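Local coordinates for quinonprotein alcohol dehydrogenase-like protein (Bacteroides thetaiotaomicron VPI-5482, PDB 4R5O) that is of unknown function but pairs an immunoglobulin-like beta-sandwich domain with a seven-bladed beta-propeller of the YVTN repeat family and binds calcium ions, at residues G21-E26 and L36-E41. Sequence-based numbering, arbitrary orientation.
With CA (calcium ion), chain J.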
ATOM      1  N   GLY A  21     -18.374  23.747  28.629  1.00 77.31           N
ATOM      2  CA  GLY A  21     -18.075  24.084  27.246  1.00 76.58           C
ATOM      3  C   GLY A  21     -16.654  24.531  26.988  1.00 79.34           C
ATOM      4  O   GLY A  21     -16.317  24.863  25.842  1.00 80.33           O
ATOM      5  N   THR A  22     -15.791  24.514  28.035  1.00 71.89           N
ATOM      6  CA  THR A  22     -14.391  24.938  27.896  1.00 69.23           C
ATOM      7  C   THR A  22     -13.527  23.701  27.454  1.00 67.08           C
ATOM      8  O   THR A  22     -12.319  23.823  27.215  1.00 67.48           O
ATOM      9  CB  THR A  22     -13.918  25.591  29.198  1.00 70.89           C
ATOM     10  OG1 THR A  22     -12.846  26.475  28.948  1.00 77.33           O
ATOM     11  CG2 THR A  22     -13.546  24.619  30.248  1.00 64.35           C
ATOM     12  N   PHE A  23     -14.171  22.530  27.334  1.00 58.04           N
ATOM     13  CA  PHE A  23     -13.591  21.269  26.880  1.00 54.20           C
ATOM     14  C   PHE A  23     -14.614  20.578  26.001  1.00 58.47           C
ATOM     15  O   PHE A  23     -15.782  20.496  26.381  1.00 58.36           O
ATOM     16  CB  PHE A  23     -13.139  20.377  28.049  1.00 53.92           C
ATOM     17  CG  PHE A  23     -12.395  19.136  27.603  1.00 51.66           C
ATOM     18  CD1 PHE A  23     -11.020  19.166  27.399  1.00 52.62           C
ATOM     19  CD2 PHE A  23     -13.072  17.949  27.365  1.00 50.68           C
ATOM     20  CE1 PHE A  23     -10.335  18.022  26.974  1.00 52.09           C
ATOM     21  CE2 PHE A  23     -12.391  16.813  26.924  1.00 51.92           C
ATOM     22  CZ  PHE A  23     -11.023  16.850  26.738  1.00 49.53           C
ATOM     23  N   PRO A  24     -14.220  20.127  24.801  1.00 56.47           N
ATOM     24  CA  PRO A  24     -15.205  19.552  23.868  1.00 56.86           C
ATOM     25  C   PRO A  24     -15.957  18.334  24.430  1.00 63.67           C
ATOM     26  O   PRO A  24     -15.387  17.368  24.957  1.00 62.85           O
ATOM     27  CB  PRO A  24     -14.364  19.145  22.658  1.00 57.61           C
ATOM     28  CG  PRO A  24     -12.942  19.240  23.089  1.00 61.10           C
ATOM     29  CD  PRO A  24     -12.876  20.206  24.192  1.00 57.62           C
ATOM     30  N   THR A  25     -17.277  18.414  24.288  1.00 63.42           N
ATOM     31  CA  THR A  25     -18.263  17.435  24.747  1.00 63.84           C
ATOM     32  C   THR A  25     -18.607  16.461  23.607  1.00 68.97           C
ATOM     33  O   THR A  25     -19.308  15.468  23.840  1.00 69.30           O
ATOM     34  CB  THR A  25     -19.513  18.170  25.277  1.00 72.67           C
ATOM     35  OG1 THR A  25     -20.464  17.196  25.692  1.00 77.14           O
ATOM     36  CG2 THR A  25     -20.142  19.152  24.252  1.00 69.17           C
ATOM     37  N   GLU A  26     -18.087  16.733  22.393  1.00 65.33           N
ATOM     38  CA  GLU A  26     -18.291  15.896  21.216  1.00 64.72           C
ATOM     39  C   GLU A  26     -16.986  15.745  20.420  1.00 67.23           C
ATOM     40  O   GLU A  26     -16.095  16.585  20.526  1.00 67.03           O
ATOM     41  CB  GLU A  26     -19.406  16.454  20.315  1.00 67.12           C
ATOM     42  CG  GLU A  26     -19.179  17.845  19.742  1.00 81.02           C
ATOM     43  CD  GLU A  26     -20.169  18.280  18.673  1.00109.45           C
ATOM     44  OE1 GLU A  26     -21.284  17.711  18.607  1.00114.65           O
ATOM     45  OE2 GLU A  26     -19.819  19.192  17.889  1.00100.13           O
ATOM     46  N   LEU A  36      -6.105  22.255  16.328  1.00 54.52           N
ATOM     47  CA  LEU A  36      -7.027  21.964  17.429  1.00 53.38           C
ATOM     48  C   LEU A  36      -6.532  22.668  18.667  1.00 56.78           C
ATOM     49  O   LEU A  36      -5.426  22.367  19.133  1.00 56.27           O
ATOM     50  CB  LEU A  36      -7.194  20.440  17.677  1.00 51.30           C
ATOM     51  CG  LEU A  36      -8.049  20.015  18.876  1.00 54.95           C
ATOM     52  CD1 LEU A  36      -9.503  20.397  18.704  1.00 55.10           C
ATOM     53  CD2 LEU A  36      -7.990  18.551  19.080  1.00 55.52           C
ATOM     54  N   GLU A  37      -7.320  23.630  19.177  1.00 53.41           N
ATOM     55  CA  GLU A  37      -6.981  24.324  20.416  1.00 53.95           C
ATOM     56  C   GLU A  37      -8.064  24.128  21.457  1.00 56.35           C
ATOM     57  O   GLU A  37      -9.233  24.371  21.187  1.00 56.20           O
ATOM     58  CB  GLU A  37      -6.733  25.826  20.226  1.00 56.87           C
ATOM     59  CG  GLU A  37      -5.419  26.228  19.579  1.00 67.61           C
ATOM     60  CD  GLU A  37      -5.145  27.723  19.667  1.00 92.52           C
ATOM     61  OE1 GLU A  37      -5.930  28.443  20.329  1.00 79.29           O
ATOM     62  OE2 GLU A  37      -4.132  28.178  19.088  1.00 96.02           O
ATOM     63  N   ILE A  38      -7.686  23.675  22.643  1.00 53.74           N
ATOM     64  CA  ILE A  38      -8.613  23.500  23.769  1.00 54.86           C
ATOM     65  C   ILE A  38      -8.020  24.229  24.943  1.00 60.25           C
ATOM     66  O   ILE A  38      -6.899  23.908  25.331  1.00 60.42           O
ATOM     67  CB  ILE A  38      -8.932  22.013  24.108  1.00 57.72           C
ATOM     68  CG1 ILE A  38      -9.389  21.211  22.859  1.00 58.02           C
ATOM     69  CG2 ILE A  38      -9.945  21.924  25.270  1.00 58.81           C
ATOM     70  CD1 ILE A  38      -9.187  19.726  22.959  1.00 60.80           C
ATOM     71  N   THR A  39      -8.739  25.201  25.506  1.00 57.64           N
ATOM     72  CA  THR A  39      -8.204  25.931  26.641  1.00 58.46           C
ATOM     73  C   THR A  39      -9.199  25.782  27.788  1.00 63.25           C
ATOM     74  O   THR A  39     -10.083  26.633  27.925  1.00 65.53           O
ATOM     75  CB  THR A  39      -7.897  27.405  26.281  1.00 61.31           C
ATOM     76  OG1 THR A  39      -7.078  27.466  25.103  1.00 58.27           O
ATOM     77  CG2 THR A  39      -7.238  28.159  27.428  1.00 53.54           C
ATOM     78  N   PRO A  40      -9.084  24.711  28.612  1.00 56.70           N
ATOM     79  CA  PRO A  40     -10.021  24.551  29.734  1.00 56.33           C
ATOM     80  C   PRO A  40      -9.901  25.712  30.701  1.00 64.56           C
ATOM     81  O   PRO A  40      -8.785  26.139  31.003  1.00 66.75           O
ATOM     82  CB  PRO A  40      -9.593  23.229  30.378  1.00 56.64           C
ATOM     83  CG  PRO A  40      -8.832  22.516  29.317  1.00 59.76           C
ATOM     84  CD  PRO A  40      -8.115  23.602  28.571  1.00 56.35           C
ATOM     85  N   GLU A  41     -11.039  26.272  31.117  1.00 62.03           N
ATOM     86  CA  GLU A  41     -11.066  27.387  32.048  1.00 63.88           C
ATOM     87  C   GLU A  41     -11.435  26.883  33.415  1.00 69.98           C
ATOM     88  O   GLU A  41     -12.523  26.334  33.624  1.00 69.82           O
ATOM     89  CB  GLU A  41     -12.017  28.502  31.602  1.00 66.46           C
ATOM     90  CG  GLU A  41     -11.473  29.300  30.428  1.00 81.70           C
ATOM     91  CD  GLU A  41     -12.248  30.547  30.054  1.00107.24           C
ATOM     92  OE1 GLU A  41     -12.964  31.120  30.913  1.00100.55           O
ATOM     93  OE2 GLU A  41     -12.064  30.993  28.902  1.00 99.44           O
TER
HETATM   94 CA    CA J 506      -2.240  29.207  18.940  1.00 81.54          CA
HETATM   95  O   HOH W   1     -11.492  25.125  24.743  1.00 50.65           O
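In the immunoglobulin-like, PKD-like domain, Thr22 in the loop before strand 28-31 meets Thr39, Pro40 and Glu41, where strand 35-38 runs out into an extended loop. The case illustrates how a loop can be fastened to a strand end without strand pairing. With OG1 roughly anti to the backbone N (chi1 -156°), the Thr22 hydroxyl serves two backbone groups. Thr22 OG1 donates to Thr39 O at 3.0 Å, tilted 23° from that carbonyl's plane, and accepts a weak, bent bond of 2.8 Å from Glu41 N. An alanine at Thr22 would probably leave Thr39 O without this donor and the backbone at Glu41 less firmly tied to the loop. The Thr22 carbonyl reaches the same segment, 36-41: a water spans from Thr22 O to Thr39 N, 2.9 Å to each, and Pro40 CA directs its hydrogen at Thr22 O from 3.5 Å.

Beneath this polar seam lies the hydrophobic interior of a beta-sandwich. Ile38, whose backbone pairs with Phe65 of strand 65-68, carries much of the apolar packing. Ile38 CG2 touches both Phe23 CD1 and Pro24 CD, each at 3.6 Å. The Ile38 and Pro24 side chains reach toward each other tip to tip, and farther along the proline ring Ile38 CD1 lies 3.8 Å from Pro24 CG. Pro24 CD also sits over one face of the Phe23 ring, displaced toward the rim, and Pro40 CG approaches that ring more loosely at its edge. Trp52 of strand 49-54, in the sheet that also holds strand 28-31, packs against Phe23, Ile38 and Pro40. One residue before Ile38, Glu37 turns the other way, and Glu37 OE2 binds a calcium ion at 2.2 Å, well apart from the loop.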